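Local structure of GP37 (Pseudomonas phage phikz, 5FT0) at residues V32-N37 against P65-V70; S42-C47 against H56-P61; V70-L75 against D219-L224. The protein probably inhibits the host RNA degradosome by acting on RNase E, as a phage-encoded ribonuclease inhibitor. All coordinates share one frame; numbering follows the deposited sequence. Where two conformers were deposited one is given.

Interaction 1 (V32-N37 against P65-V70); sequences VHWVFN and PDDAMV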
loop_
_atom_site.group_PDB
_atom_site.type_symbol
_atom_site.label_atom_id
_atom_site.label_comp_id
_atom_site.label_asym_id
_atom_site.label_seq_id
_atom_site.Cartn_x
_atom_site.Cartn_y
_atom_site.Cartn_z
ATOM N N VAL A 32 25.750 3.961 -0.935
ATOM C CA VAL A 32 25.361 4.386 0.406
ATOM C C VAL A 32 25.578 5.886 0.544
ATOM O O VAL A 32 26.681 6.389 0.297
ATOM C CB VAL A 32 26.147 3.627 1.491
ATOM C CG1 VAL A 32 25.756 4.130 2.876
ATOM C CG2 VAL A 32 25.911 2.132 1.376
ATOM N N HIS A 33 24.527 6.594 0.946
ATOM C CA HIS A 33 24.608 7.986 1.358
ATOM C C HIS A 33 24.231 8.086 2.828
ATOM O O HIS A 33 23.378 7.339 3.316
ATOM C CB HIS A 33 23.676 8.882 0.527
ATOM C CG HIS A 33 24.012 8.925 -0.931
ATOM N ND1 HIS A 33 24.636 10.004 -1.518
ATOM C CD2 HIS A 33 23.801 8.026 -1.923
ATOM C CE1 HIS A 33 24.799 9.768 -2.808
ATOM N NE2 HIS A 33 24.302 8.574 -3.079
ATOM N N TRP A 34 24.872 9.013 3.536
ATOM C CA TRP A 34 24.539 9.239 4.932
ATOM C C TRP A 34 24.854 10.678 5.310
ATOM O O TRP A 34 25.724 11.319 4.716
ATOM C CB TRP A 34 25.279 8.268 5.863
ATOM C CG TRP A 34 26.769 8.395 5.843
ATOM C CD1 TRP A 34 27.634 7.765 4.997
ATOM C CD2 TRP A 34 27.576 9.183 6.728
ATOM N NE1 TRP A 34 28.928 8.121 5.292
ATOM C CE2 TRP A 34 28.920 8.990 6.351
ATOM C CE3 TRP A 34 27.292 10.038 7.799
ATOM C CZ2 TRP A 34 29.977 9.618 7.007
ATOM C CZ3 TRP A 34 28.343 10.662 8.448
ATOM C CH2 TRP A 34 29.669 10.447 8.051
ATOM N N VAL A 35 24.126 11.174 6.308
ATOM C CA VAL A 35 24.301 12.526 6.823
ATOM C C VAL A 35 24.093 12.490 8.331
ATOM O O VAL A 35 23.209 11.785 8.831
ATOM C CB VAL A 35 23.333 13.522 6.140
ATOM C CG1 VAL A 35 21.903 13.003 6.187
ATOM C CG2 VAL A 35 23.427 14.899 6.786
ATOM N N PHE A 36 24.923 13.235 9.055
ATOM C CA PHE A 36 24.855 13.295 10.509
ATOM C C PHE A 36 24.015 14.486 10.952
ATOM O O PHE A 36 24.127 15.583 10.398
ATOM C CB PHE A 36 26.267 13.385 11.092
ATOM C CG PHE A 36 26.302 13.589 12.581
ATOM C CD1 PHE A 36 25.765 12.647 13.439
ATOM C CD2 PHE A 36 26.898 14.719 13.120
ATOM C CE1 PHE A 36 25.807 12.835 14.808
ATOM C CE2 PHE A 36 26.942 14.911 14.484
ATOM C CZ PHE A 36 26.397 13.970 15.331
ATOM N N ASN A 37 23.162 14.263 11.949
ATOM C CA ASN A 37 22.327 15.329 12.491
ATOM C C ASN A 37 22.774 15.651 13.909
ATOM O O ASN A 37 22.532 14.853 14.826
ATOM C CB ASN A 37 20.852 14.928 12.474
ATOM C CG ASN A 37 19.934 16.074 12.867
ATOM O OD1 ASN A 37 20.369 17.219 12.996
ATOM N ND2 ASN A 37 18.655 15.769 13.055
ATOM N N PRO A 65 30.742 9.871 13.603
ATOM C CA PRO A 65 30.444 9.004 12.459
ATOM C C PRO A 65 31.444 9.173 11.327
ATOM O O PRO A 65 32.016 10.246 11.119
ATOM C CB PRO A 65 29.043 9.455 12.028
ATOM C CG PRO A 65 28.896 10.832 12.580
ATOM C CD PRO A 65 29.660 10.835 13.868
ATOM N N ASP A 66 31.654 8.081 10.599
ATOM C CA ASP A 66 32.462 8.076 9.387
ATOM C C ASP A 66 31.980 6.925 8.509
ATOM O O ASP A 66 31.072 6.175 8.881
ATOM C CB ASP A 66 33.959 7.980 9.712
ATOM C CG ASP A 66 34.290 6.841 10.661
ATOM O OD1 ASP A 66 33.603 5.799 10.632
ATOM O OD2 ASP A 66 35.252 6.986 11.442
ATOM N N ASP A 67 32.599 6.787 7.333
ATOM C CA ASP A 67 32.179 5.753 6.391
ATOM C C ASP A 67 32.314 4.363 6.999
ATOM O O ASP A 67 31.396 3.541 6.902
ATOM C CB ASP A 67 32.995 5.850 5.100
ATOM C CG ASP A 67 32.646 7.072 4.280
ATOM O OD1 ASP A 67 31.641 7.743 4.599
ATOM O OD2 ASP A 67 33.373 7.354 3.305
ATOM N N ALA A 68 33.455 4.083 7.636
ATOM C CA ALA A 68 33.702 2.749 8.179
ATOM C C ALA A 68 32.606 2.327 9.151
ATOM O O ALA A 68 32.192 1.163 9.161
ATOM C CB ALA A 68 35.068 2.704 8.864
HETATM N N MSE A 69 32.129 3.254 9.973
HETATM C CA MSE A 69 31.039 2.963 10.895
HETATM C C MSE A 69 29.726 2.708 10.154
HETATM O O MSE A 69 28.993 1.773 10.476
HETATM C CB MSE A 69 30.857 4.108 11.891
HETATM C CG MSE A 69 29.594 3.987 12.732
HETATM SE SE MSE A 69 29.190 5.608 13.748
HETATM C CE MSE A 69 30.697 5.558 14.979
ATOM N N VAL A 70 29.427 3.552 9.163
ATOM C CA VAL A 70 28.193 3.380 8.404
ATOM C C VAL A 70 28.245 2.092 7.596
ATOM O O VAL A 70 27.243 1.378 7.477
ATOM C CB VAL A 70 27.935 4.607 7.509
ATOM C CG1 VAL A 70 26.683 4.400 6.669
ATOM C CG2 VAL A 70 27.804 5.867 8.360
#

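Interaction 2 (S42-C47 against H56-P61); sequences SVFVTC and HYTFKP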
loop_
_atom_site.group_PDB
_atom_site.type_symbol
_atom_site.label_atom_id
_atom_site.label_comp_id
_atom_site.label_asym_id
_atom_site.label_seq_id
_atom_site.Cartn_x
_atom_site.Cartn_y
_atom_site.Cartn_z
ATOM N N SER A 42 22.048 11.765 15.506
ATOM C CA SER A 42 21.664 10.568 14.775
ATOM C C SER A 42 22.255 10.619 13.374
ATOM O O SER A 42 22.611 11.684 12.862
ATOM C CB SER A 42 20.138 10.407 14.705
ATOM O OG SER A 42 19.555 11.413 13.897
ATOM N N VAL A 43 22.361 9.444 12.763
ATOM C CA VAL A 43 22.855 9.293 11.401
ATOM C C VAL A 43 21.715 8.742 10.559
ATOM O O VAL A 43 21.138 7.699 10.892
ATOM C CB VAL A 43 24.081 8.369 11.330
ATOM C CG1 VAL A 43 24.504 8.153 9.886
ATOM C CG2 VAL A 43 25.232 8.945 12.145
ATOM N N PHE A 44 21.381 9.447 9.484
ATOM C CA PHE A 44 20.410 8.973 8.509
ATOM C C PHE A 44 21.162 8.355 7.342
ATOM O O PHE A 44 22.103 8.960 6.820
ATOM C CB PHE A 44 19.509 10.108 8.022
ATOM C CG PHE A 44 18.461 9.665 7.041
ATOM C CD1 PHE A 44 17.314 9.026 7.479
ATOM C CD2 PHE A 44 18.632 9.873 5.682
ATOM C CE1 PHE A 44 16.349 8.611 6.582
ATOM C CE2 PHE A 44 17.671 9.459 4.778
ATOM C CZ PHE A 44 16.528 8.828 5.227
ATOM N N VAL A 45 20.753 7.152 6.942
ATOM C CA VAL A 45 21.447 6.378 5.920
ATOM C C VAL A 45 20.475 6.063 4.793
ATOM O O VAL A 45 19.315 5.716 5.041
ATOM C CB VAL A 45 22.041 5.079 6.507
ATOM C CG1 VAL A 45 22.753 4.275 5.430
ATOM C CG2 VAL A 45 22.989 5.398 7.649
ATOM N N THR A 46 20.951 6.186 3.555
ATOM C CA THR A 46 20.188 5.822 2.368
ATOM C C THR A 46 20.988 4.820 1.550
ATOM O O THR A 46 22.170 5.046 1.270
ATOM C CB THR A 46 19.856 7.056 1.523
ATOM O OG1 THR A 46 19.066 7.967 2.297
ATOM C CG2 THR A 46 19.083 6.657 0.273
ATOM N N CYS A 47 20.344 3.718 1.168
ATOM C CA CYS A 47 20.970 2.651 0.397
ATOM C C CYS A 47 20.196 2.446 -0.898
ATOM O O CYS A 47 18.968 2.303 -0.873
ATOM C CB CYS A 47 21.016 1.346 1.198
ATOM S SG CYS A 47 21.888 1.458 2.773
ATOM N N HIS A 56 16.234 2.840 3.893
ATOM C CA HIS A 56 16.651 3.914 4.785
ATOM C C HIS A 56 16.805 3.393 6.207
ATOM O O HIS A 56 16.049 2.520 6.645
ATOM C CB HIS A 56 15.642 5.074 4.769
ATOM C CG HIS A 56 15.245 5.512 3.392
ATOM N ND1 HIS A 56 14.277 4.862 2.656
ATOM C CD2 HIS A 56 15.682 6.533 2.618
ATOM C CE1 HIS A 56 14.138 5.462 1.487
ATOM N NE2 HIS A 56 14.979 6.480 1.439
ATOM N N TYR A 57 17.782 3.942 6.930
ATOM C CA TYR A 57 18.010 3.585 8.323
ATOM C C TYR A 57 18.342 4.835 9.127
ATOM O O TYR A 57 18.798 5.846 8.587
ATOM C CB TYR A 57 19.157 2.577 8.489
ATOM C CG TYR A 57 19.086 1.353 7.608
ATOM C CD1 TYR A 57 18.163 0.346 7.853
ATOM C CD2 TYR A 57 19.972 1.188 6.551
ATOM C CE1 TYR A 57 18.107 -0.784 7.053
ATOM C CE2 TYR A 57 19.927 0.061 5.748
ATOM C CZ TYR A 57 18.994 -0.922 6.004
ATOM O OH TYR A 57 18.950 -2.043 5.207
ATOM N N THR A 58 18.124 4.743 10.439
ATOM C CA THR A 58 18.553 5.764 11.386
ATOM C C THR A 58 19.131 5.072 12.610
ATOM O O THR A 58 18.490 4.182 13.177
ATOM C CB THR A 58 17.396 6.685 11.798
ATOM O OG1 THR A 58 16.915 7.394 10.649
ATOM C CG2 THR A 58 17.853 7.690 12.852
ATOM N N PHE A 59 20.338 5.467 13.009
ATOM C CA PHE A 59 20.954 4.915 14.207
ATOM C C PHE A 59 21.652 6.028 14.978
ATOM O O PHE A 59 21.913 7.111 14.449
ATOM C CB PHE A 59 21.935 3.775 13.871
ATOM C CG PHE A 59 23.192 4.223 13.168
ATOM C CD1 PHE A 59 23.241 4.301 11.785
ATOM C CD2 PHE A 59 24.334 4.535 13.891
ATOM C CE1 PHE A 59 24.401 4.698 11.137
ATOM C CE2 PHE A 59 25.494 4.935 13.250
ATOM C CZ PHE A 59 25.528 5.014 11.871
ATOM N N LYS A 60 21.946 5.742 16.248
ATOM C CA LYS A 60 22.599 6.696 17.130
ATOM C C LYS A 60 24.075 6.342 17.231
ATOM O O LYS A 60 24.411 5.309 17.830
ATOM C CB LYS A 60 21.954 6.676 18.515
ATOM C CG LYS A 60 20.434 6.814 18.515
ATOM C CD LYS A 60 19.964 8.191 18.077
ATOM C CE LYS A 60 20.442 9.284 19.023
ATOM N NZ LYS A 60 20.010 9.089 20.434
ATOM N N PRO A 61 24.984 7.145 16.685
ATOM C CA PRO A 61 26.408 6.797 16.754
ATOM C C PRO A 61 26.962 6.902 18.168
ATOM O O PRO A 61 26.548 7.749 18.965
ATOM C CB PRO A 61 27.068 7.821 15.824
ATOM C CG PRO A 61 26.137 8.992 15.845
ATOM C CD PRO A 61 24.753 8.409 15.963
#

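Interaction 3 (V70-L75 against D219-L224); sequences VREYVL and DVEEVL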
loop_
_atom_site.group_PDB
_atom_site.type_symbol
_atom_site.label_atom_id
_atom_site.label_comp_id
_atom_site.label_asym_id
_atom_site.label_seq_id
_atom_site.Cartn_x
_atom_site.Cartn_y
_atom_site.Cartn_z
ATOM N N VAL A 70 29.427 3.552 9.163
ATOM C CA VAL A 70 28.193 3.380 8.404
ATOM C C VAL A 70 28.245 2.092 7.596
ATOM O O VAL A 70 27.243 1.378 7.477
ATOM C CB VAL A 70 27.935 4.607 7.509
ATOM C CG1 VAL A 70 26.683 4.400 6.669
ATOM C CG2 VAL A 70 27.804 5.867 8.360
ATOM N N ARG A 71 29.413 1.771 7.033
ATOM C CA ARG A 71 29.563 0.514 6.305
ATOM C C ARG A 71 29.293 -0.676 7.215
ATOM O O ARG A 71 28.600 -1.626 6.828
ATOM C CB ARG A 71 30.963 0.418 5.698
ATOM C CG ARG A 71 31.204 -0.865 4.915
ATOM C CD ARG A 71 32.644 -0.957 4.429
ATOM N NE ARG A 71 33.004 0.167 3.571
ATOM C CZ ARG A 71 32.921 0.151 2.245
ATOM N NH1 ARG A 71 32.491 -0.937 1.617
ATOM N NH2 ARG A 71 33.273 1.221 1.547
ATOM N N GLU A 72 29.836 -0.643 8.432
ATOM C CA GLU A 72 29.588 -1.721 9.384
ATOM C C GLU A 72 28.112 -1.803 9.741
ATOM O O GLU A 72 27.538 -2.896 9.808
ATOM C CB GLU A 72 30.428 -1.519 10.644
ATOM C CG GLU A 72 31.559 -2.513 10.808
ATOM C CD GLU A 72 32.112 -2.528 12.220
ATOM O OE1 GLU A 72 31.998 -1.499 12.921
ATOM O OE2 GLU A 72 32.653 -3.574 12.634
ATOM N N TYR A 73 27.478 -0.650 9.978
ATOM C CA TYR A 73 26.067 -0.652 10.356
ATOM C C TYR A 73 25.206 -1.267 9.259
ATOM O O TYR A 73 24.339 -2.105 9.532
ATOM C CB TYR A 73 25.589 0.766 10.671
ATOM C CG TYR A 73 24.121 0.803 11.020
ATOM C CD1 TYR A 73 23.687 0.476 12.295
ATOM C CD2 TYR A 73 23.166 1.130 10.066
ATOM C CE1 TYR A 73 22.344 0.486 12.616
ATOM C CE2 TYR A 73 21.818 1.143 10.380
ATOM C CZ TYR A 73 21.416 0.821 11.656
ATOM O OH TYR A 73 20.080 0.833 11.976
ATOM N N VAL A 74 25.426 -0.854 8.009
ATOM C CA VAL A 74 24.618 -1.363 6.905
ATOM C C VAL A 74 24.821 -2.865 6.744
ATOM O O VAL A 74 23.869 -3.609 6.482
ATOM C CB VAL A 74 24.941 -0.601 5.606
ATOM C CG1 VAL A 74 24.185 -1.211 4.432
ATOM C CG2 VAL A 74 24.587 0.870 5.752
ATOM N N LEU A 75 26.061 -3.336 6.905
ATOM C CA LEU A 75 26.317 -4.771 6.855
ATOM C C LEU A 75 25.535 -5.510 7.935
ATOM O O LEU A 75 24.979 -6.585 7.681
ATOM C CB LEU A 75 27.814 -5.051 6.992
ATOM C CG LEU A 75 28.675 -4.850 5.746
ATOM C CD1 LEU A 75 30.141 -5.137 6.053
ATOM C CD2 LEU A 75 28.181 -5.748 4.621
ATOM N N ASP A 219 32.292 -9.521 11.429
ATOM C CA ASP A 219 32.472 -8.323 10.618
ATOM C C ASP A 219 31.754 -7.096 11.163
ATOM O O ASP A 219 31.942 -5.998 10.629
ATOM C CB ASP A 219 32.005 -8.586 9.183
ATOM C CG ASP A 219 32.845 -9.637 8.483
ATOM O OD1 ASP A 219 34.023 -9.803 8.864
ATOM O OD2 ASP A 219 32.333 -10.294 7.553
ATOM N N VAL A 220 30.935 -7.244 12.204
ATOM C CA VAL A 220 30.142 -6.140 12.725
ATOM C C VAL A 220 30.197 -6.165 14.243
ATOM O O VAL A 220 30.530 -7.180 14.861
ATOM C CB VAL A 220 28.672 -6.196 12.249
ATOM C CG1 VAL A 220 28.586 -6.017 10.738
ATOM C CG2 VAL A 220 28.030 -7.499 12.682
ATOM N N GLU A 221 29.858 -5.024 14.846
ATOM C CA GLU A 221 29.815 -4.954 16.302
ATOM C C GLU A 221 28.745 -5.878 16.863
ATOM O O GLU A 221 28.948 -6.513 17.906
ATOM C CB GLU A 221 29.568 -3.515 16.757
ATOM C CG GLU A 221 30.708 -2.560 16.446
ATOM C CD GLU A 221 30.682 -1.314 17.311
ATOM O OE1 GLU A 221 29.634 -1.031 17.933
ATOM O OE2 GLU A 221 31.717 -0.617 17.371
ATOM N N GLU A 222 27.609 -5.986 16.176
ATOM C CA GLU A 222 26.459 -6.673 16.741
ATOM C C GLU A 222 25.449 -6.975 15.642
ATOM O O GLU A 222 25.284 -6.187 14.709
ATOM C CB GLU A 222 25.818 -5.811 17.828
ATOM C CG GLU A 222 24.898 -6.533 18.771
ATOM C CD GLU A 222 24.420 -5.619 19.878
ATOM O OE1 GLU A 222 24.236 -4.411 19.612
ATOM O OE2 GLU A 222 24.244 -6.103 21.013
ATOM N N VAL A 223 24.779 -8.118 15.762
ATOM C CA VAL A 223 23.621 -8.447 14.941
ATOM C C VAL A 223 22.392 -8.415 15.838
ATOM O O VAL A 223 22.372 -9.059 16.894
ATOM C CB VAL A 223 23.771 -9.819 14.262
ATOM C CG1 VAL A 223 22.521 -10.143 13.461
ATOM C CG2 VAL A 223 25.001 -9.831 13.368
ATOM N N LEU A 224 21.376 -7.665 15.422
ATOM C CA LEU A 224 20.143 -7.513 16.180
ATOM C C LEU A 224 18.987 -8.125 15.403
ATOM O O LEU A 224 18.933 -8.023 14.175
ATOM C CB LEU A 224 19.844 -6.035 16.467
ATOM C CG LEU A 224 20.917 -5.229 17.205
ATOM C CD1 LEU A 224 20.475 -3.782 17.359
ATOM C CD2 LEU A 224 21.224 -5.847 18.559
#

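Interaction 1 (V32-N37 against P65-V70)
Trp34, on strand 30-37 of the small four-stranded antiparallel sheet, lies against the first turn of helix 67-82, where Val70 and Asp67 meet its indole in two quite different ways. Val70 comes over a face: CG2 sits 3.6 Å from the centroid of the five-membered ring of Trp34 and only 8° off the ring normal, a CH-pi contact. Asp67 comes to the edge. Trp34 NE1 donates to Asp67 OD1 at 2.8 Å, with the oxygen 1° out of the indole plane and met nearly along its own C-O axis, while the carboxylate is turned almost perpendicular to the ring. The methyl packs on one face, while the NE1 bond, lying in the ring plane, restrains the rotation of the indole. CG of Trp34 lies between its backbone N and carbonyl carbon (chi1 63°), and from there the indole extends toward the helix.

The far end of the indole passes Pro65 at about a right angle, CZ3 of Trp34 lying 3.8 Å from Pro65 CB. The same proline serves Phe36, whose side chain it also crosses at about a right angle; Pro65 CG stands 4.1 Å from the centroid of the Phe36 ring in an off-centre CH-pi contact. On the same side of the strand, Val32 CG1 meets Val70 CG1 at 3.9 Å, the two side chains sliding past each other in opposite directions. The strands flanking 30-37 add Val43, which packs on Trp34, Phe36 and Pro65, and Phe4, which touches Val32, Asp67 and Val70.

Asp66 is the N-cap of the helix, and its CB points away from the strand: OD1 accepts from the backbone N of Met69 (selenomethionine) at 3.0 Å.

Interaction 2 (S42-C47 against H56-P61)
The beta hairpin of strands 42-48 and 55-59 pairs Val43 with Phe59 and Val45 with Tyr57 as antiparallel hydrogen-bonded pairs. Val43 N gives a nearly straight bond to Phe59 O at 2.9 Å, and Val45 N reaches Tyr57 O at the same separation; each pair is closed by the reciprocal bond. Phe44 with Thr58 and Thr46 with His56 are the intervening non-hydrogen-bonded pairs.

On the face carrying the valines, Val43 and Phe59 lie side by side and point the same way. With Phe59 CG between the backbone N and the carbonyl carbon (chi1 69°), the ring lies beside Val43, whose CB is over its face, 4.0 Å from the centroid, in a CH-pi contact. Val45 meets the same ring at its edge, CG2 being 3.8 Å from Phe59 CE1. Farther along, Cys47 SG stands beside the Tyr57 ring, 3.8 Å from CE2, as a sulfur-aromatic contact at the edge.

This is the face of the four-stranded sheet that helix 67-82 packs on: Tyr73 stacks with the Phe59 ring, Val74 touches Val45, and Met69 touches both Phe59 and Pro61. Strand 55-59 is the outermost strand of that sheet within the chain.

The other face is more exposed. There Phe44 and His56 meet rim to rim, with planes 28° apart and Phe44 CZ 3.6 Å from His56 CD2. Thr58 OG1 lies at the edge of the Phe44 ring, near its plane, 3.6 Å from CD1. Beside them His56 runs alongside Thr46, pointing the same way, with its CD2 close to Thr46 OG1.

Interaction 3 (V70-L75 against D219-L224)
Glu72 and Leu75, one turn apart on helix 67-82, pack against Val220 just before the chain turns a corner at Glu221, joining the helix that covers the small four-stranded sheet to the seven-stranded antiparallel sheet. Val220 CG1 is the atom that reaches the helix: anti to its own carbonyl carbon (chi1 -65°), it lies 3.4 Å from Glu72 O and 3.9 Å from Leu75 CB. Ser76 and Ile79, farther along the helix, touch this valine as well, so its buried side chain is seated against more than one turn.

Glu72 behaves differently. Its chi1 of -109° is far from a staggered value, and the chain then runs extended beyond CG, carrying the carboxylate alongside the backbone of Asp219 and Val220. OE2 of Glu72 comes to 3.2 Å from Asp219 O; both are acceptors, so the approach brings no hydrogen bond. The same oxygen is 3.6 Å from Val220 CA.

The Asp219 carboxylate is engaged elsewhere, in a salt bridge to Lys17. At Glu221 the side chain is again extended beyond CG and crosses that of Glu72 at about a right angle, the carboxylate planes 81° apart. Glu72 OE1 lies 3.9 Å from Glu221 CG and 4.5 Å from Glu221 OE2, an approach of like charges.

In the fold
Helix 67-82 ties the three contacts together. Interaction 1 packs its first turn on strand 30-37, interaction 2 builds the neighbouring hairpin of the same sheet, and interaction 3 joins the helix to the seven-stranded sheet. Interactions 1 and 2 meet directly through the pairing of strands 30-37 and 42-48, with His33 O 2.7 Å from Thr46 N. Val70 lies in both interaction 1 and interaction 3, but touches nothing of 219-224. Interactions 1 and 2 are partly buried, the first governed by one indole, the second by backbone bonds; interaction 3 is a smaller surface contact in which a buried valine packs on the helix backbone and Leu75, beside the acidic side chains of Glu72 and Glu221.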